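Local structure of pollen-specific leucine-rich repeat extensin-like protein 1 (6TME) at residues 296-301 and 309-314. The protein probably binds RALF signalling peptides through its leucine-rich repeat domain and links them to the pollen tube cell wall through its extensin-like part. Sequence-based numbering, arbitrary orientation.
With NAG (2-acetamido-2-deoxy-beta-D-glucopyranose), chain E.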
ATOM      1  N   GLY A 296     -15.582 -23.000  12.201  1.00 32.08           N
ATOM      2  CA  GLY A 296     -16.071 -23.936  11.215  1.00 27.68           C
ATOM      3  C   GLY A 296     -14.981 -24.730  10.534  1.00 31.91           C
ATOM      4  O   GLY A 296     -13.921 -25.003  11.109  1.00 34.46           O
ATOM      5  N   PHE A 297     -15.240 -25.084   9.285  1.00 41.54           N
ATOM      6  CA  PHE A 297     -14.440 -26.041   8.544  1.00 49.10           C
ATOM      7  C   PHE A 297     -13.569 -25.321   7.521  1.00 49.67           C
ATOM      8  O   PHE A 297     -13.992 -24.331   6.920  1.00 46.30           O
ATOM      9  CB  PHE A 297     -15.352 -27.068   7.853  1.00 45.43           C
ATOM     10  CG  PHE A 297     -14.837 -28.461   7.915  1.00 51.97           C
ATOM     11  CD1 PHE A 297     -15.056 -29.242   9.041  1.00 53.00           C
ATOM     12  CD2 PHE A 297     -14.108 -28.993   6.855  1.00 55.09           C
ATOM     13  CE1 PHE A 297     -14.560 -30.530   9.107  1.00 51.05           C
ATOM     14  CE2 PHE A 297     -13.608 -30.282   6.916  1.00 48.69           C
ATOM     15  CZ  PHE A 297     -13.834 -31.049   8.048  1.00 48.47           C
ATOM     16  N   VAL A 298     -12.338 -25.805   7.357  1.00 42.18           N
ATOM     17  CA  VAL A 298     -11.474 -25.429   6.243  1.00 35.23           C
ATOM     18  C   VAL A 298     -11.440 -26.625   5.301  1.00 44.47           C
ATOM     19  O   VAL A 298     -10.944 -27.700   5.664  1.00 50.77           O
ATOM     20  CB  VAL A 298     -10.057 -25.047   6.698  1.00 44.07           C
ATOM     21  CG1 VAL A 298      -9.197 -24.666   5.491  1.00 33.84           C
ATOM     22  CG2 VAL A 298     -10.096 -23.912   7.745  1.00 44.75           C
ATOM     23  N   THR A 299     -11.976 -26.441   4.101  1.00 43.33           N
ATOM     24  CA  THR A 299     -12.199 -27.495   3.121  1.00 41.10           C
ATOM     25  C   THR A 299     -11.101 -27.484   2.061  1.00 44.48           C
ATOM     26  O   THR A 299     -10.324 -26.531   1.936  1.00 43.20           O
ATOM     27  CB  THR A 299     -13.550 -27.295   2.439  1.00 46.34           C
ATOM     28  OG1 THR A 299     -13.495 -26.071   1.701  1.00 60.02           O
ATOM     29  CG2 THR A 299     -14.640 -27.162   3.470  1.00 42.94           C
ATOM     30  N   ASP A 300     -11.072 -28.543   1.255  1.00 43.38           N
ATOM     31  CA  ASP A 300     -10.148 -28.555   0.130  1.00 55.35           C
ATOM     32  C   ASP A 300     -10.665 -27.730  -1.037  1.00 49.23           C
ATOM     33  O   ASP A 300      -9.937 -27.541  -2.016  1.00 44.04           O
ATOM     34  CB  ASP A 300      -9.859 -29.995  -0.315  1.00 59.67           C
ATOM     35  CG  ASP A 300     -11.098 -30.731  -0.744  1.00 69.61           C
ATOM     36  OD1 ASP A 300     -12.212 -30.235  -0.450  1.00 72.16           O
ATOM     37  OD2 ASP A 300     -10.956 -31.798  -1.382  1.00 73.21           O
ATOM     38  N   ASN A 301     -11.912 -27.259  -0.957  1.00 53.75           N
ATOM     39  CA  ASN A 301     -12.374 -26.189  -1.828  1.00 57.56           C
ATOM     40  C   ASN A 301     -11.337 -25.075  -1.877  1.00 50.09           C
ATOM     41  O   ASN A 301     -11.071 -24.492  -2.935  1.00 51.97           O
ATOM     42  CB  ASN A 301     -13.703 -25.653  -1.303  1.00 69.23           C
ATOM     43  CG  ASN A 301     -14.647 -25.271  -2.395  1.00 78.61           C
ATOM     44  OD1 ASN A 301     -14.466 -25.658  -3.549  1.00 87.01           O
ATOM     45  ND2 ASN A 301     -15.679 -24.500  -2.041  1.00 76.49           N
ATOM     46  N   SER A 309       0.192 -21.247  -2.270  1.00 34.92           N
ATOM     47  CA  SER A 309       1.397 -21.867  -1.741  1.00 27.30           C
ATOM     48  C   SER A 309       1.627 -21.634  -0.249  1.00 28.64           C
ATOM     49  O   SER A 309       2.414 -22.370   0.353  1.00 29.47           O
ATOM     50  CB  SER A 309       2.631 -21.400  -2.535  1.00 30.42           C
ATOM     51  OG  SER A 309       3.013 -20.078  -2.218  1.00 40.75           O
ATOM     52  N   ASN A 310       0.973 -20.651   0.358  1.00 27.47           N
ATOM     53  CA  ASN A 310       1.144 -20.333   1.776  1.00 31.33           C
ATOM     54  C   ASN A 310      -0.231 -19.942   2.301  1.00 33.26           C
ATOM     55  O   ASN A 310      -0.777 -18.902   1.916  1.00 38.78           O
ATOM     56  CB  ASN A 310       2.170 -19.209   1.985  1.00 26.90           C
ATOM     57  CG  ASN A 310       2.617 -19.080   3.433  1.00 30.60           C
ATOM     58  OD1 ASN A 310       2.452 -20.002   4.225  1.00 38.46           O
ATOM     59  ND2 ASN A 310       3.190 -17.939   3.782  1.00 37.93           N
ATOM     60  N   PHE A 311      -0.817 -20.791   3.140  1.00 30.46           N
ATOM     61  CA  PHE A 311      -2.166 -20.574   3.656  1.00 27.22           C
ATOM     62  C   PHE A 311      -2.099 -20.694   5.171  1.00 32.49           C
ATOM     63  O   PHE A 311      -1.938 -21.795   5.704  1.00 35.93           O
ATOM     64  CB  PHE A 311      -3.151 -21.572   3.041  1.00 24.09           C
ATOM     65  CG  PHE A 311      -4.576 -21.468   3.568  1.00 31.57           C
ATOM     66  CD1 PHE A 311      -5.057 -20.296   4.132  1.00 30.67           C
ATOM     67  CD2 PHE A 311      -5.437 -22.560   3.476  1.00 25.32           C
ATOM     68  CE1 PHE A 311      -6.362 -20.214   4.610  1.00 32.02           C
ATOM     69  CE2 PHE A 311      -6.739 -22.484   3.944  1.00 30.47           C
ATOM     70  CZ  PHE A 311      -7.203 -21.314   4.514  1.00 35.79           C
ATOM     71  N   THR A 312      -2.215 -19.554   5.848  1.00 28.76           N
ATOM     72  CA  THR A 312      -2.083 -19.407   7.297  1.00 29.21           C
ATOM     73  C   THR A 312      -3.467 -19.121   7.872  1.00 31.34           C
ATOM     74  O   THR A 312      -4.080 -18.107   7.531  1.00 27.07           O
ATOM     75  CB  THR A 312      -1.129 -18.247   7.626  1.00 27.54           C
ATOM     76  OG1 THR A 312       0.164 -18.494   7.054  1.00 35.26           O
ATOM     77  CG2 THR A 312      -1.014 -18.001   9.136  1.00 23.52           C
ATOM     78  N   PHE A 313      -3.968 -20.010   8.724  1.00 37.42           N
ATOM     79  CA  PHE A 313      -5.281 -19.808   9.328  1.00 24.34           C
ATOM     80  C   PHE A 313      -5.214 -20.035  10.834  1.00 32.66           C
ATOM     81  O   PHE A 313      -6.211 -20.383  11.473  1.00 33.94           O
ATOM     82  CB  PHE A 313      -6.347 -20.694   8.670  1.00 24.60           C
ATOM     83  CG  PHE A 313      -5.945 -22.150   8.506  1.00 30.56           C
ATOM     84  CD1 PHE A 313      -5.066 -22.546   7.503  1.00 27.21           C
ATOM     85  CD2 PHE A 313      -6.492 -23.125   9.331  1.00 29.49           C
ATOM     86  CE1 PHE A 313      -4.710 -23.888   7.347  1.00 35.91           C
ATOM     87  CE2 PHE A 313      -6.162 -24.471   9.182  1.00 27.46           C
ATOM     88  CZ  PHE A 313      -5.265 -24.857   8.193  1.00 38.69           C
ATOM     89  N   SER A 314      -4.038 -19.808  11.410  1.00 28.95           N
ATOM     90  CA  SER A 314      -3.791 -20.074  12.809  1.00 30.29           C
ATOM     91  C   SER A 314      -4.492 -19.032  13.690  1.00 31.42           C
ATOM     92  O   SER A 314      -4.917 -17.977  13.223  1.00 23.39           O
ATOM     93  CB  SER A 314      -2.283 -20.083  13.052  1.00 22.21           C
ATOM     94  OG  SER A 314      -1.787 -18.784  12.892  1.00 30.64           O
TER
HETATM   95  C1  NAG E   1       3.653 -17.682   5.136  1.00 36.41           C
HETATM   96  C2  NAG E   1       5.082 -17.151   5.159  1.00 39.33           C
HETATM   97  C3  NAG E   1       5.475 -16.750   6.580  1.00 41.92           C
HETATM   98  C4  NAG E   1       4.499 -15.709   7.110  1.00 44.86           C
HETATM   99  C5  NAG E   1       3.071 -16.248   7.055  1.00 34.37           C
HETATM  100  C6  NAG E   1       2.043 -15.181   7.352  1.00 41.50           C
HETATM  101  C7  NAG E   1       6.358 -18.183   3.322  1.00 49.99           C
HETATM  102  C8  NAG E   1       7.350 -19.242   2.950  1.00 51.19           C
HETATM  103  N2  NAG E   1       6.024 -18.122   4.618  1.00 45.96           N
HETATM  104  O3  NAG E   1       6.785 -16.192   6.570  1.00 45.55           O
HETATM  105  O4  NAG E   1       4.852 -15.288   8.425  1.00 52.18           O
HETATM  106  O5  NAG E   1       2.768 -16.717   5.730  1.00 34.74           O
HETATM  107  O6  NAG E   1       1.937 -14.267   6.265  1.00 46.04           O
HETATM  108  O7  NAG E   1       5.871 -17.424   2.485  1.00 51.33           O
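Val298 lies opposite two phenylalanines, Phe311 and Phe313, and gives one methyl to each. The backbones stay well apart, with the Val298 and Phe313 CA atoms 8.9 Å from each other. The contact is apolar, made by the Val298 methyls and ring atoms of the two phenylalanines.

Along 309-314, Asn310 comes first and points to the other side of its strand. Its ND2 is joined to C1 of NAG by a covalent bond of 1.5 Å. Asn310-Phe311-Thr312 is an N-glycosylation sequon. The same ND2 also hydrogen-bonds Gln286.

Phe311 turns inward. With CG trans to the backbone N (chi1 177°), its ring extends toward strand 297-298. Val298 CG1 meets the ring at its edge, near the ring plane, 3.6 Å from Phe311 CE2. Ile302 and Cys303 of helix 300-303 also touch this ring, as does Phe335 of the neighbouring strand 334-336.

This alternation is that of a leucine-rich repeat solenoid. Phe311 and Phe313 fill inward hydrophobic positions of the LxxLxLxxN pattern, and Asn316 is its asparagine. Val298 belongs to the shorter strand pairing with 317-321, so the contact spans the solenoid interior.

Thr312 faces outward again, on the glycan side. Its OG1 lies 3.4 Å from NAG O5, at best a weak hydrogen bond.

Phe313 turns back in. Its CG sits between the backbone N and carbonyl carbon (chi1 48°), which carries the ring over Phe311. Phe313 CD1 lies 3.7 Å above the centre of one Phe311 face. On the Val298 side, Phe313 CD2 is 4.0 Å from Val298 CG2, which approaches obliquely. Phe313 O accepts hydrogen bonds from the side-chain amides of Asn316 and Asn340. The side chain of Ser314 touches Ser290 and Asp336.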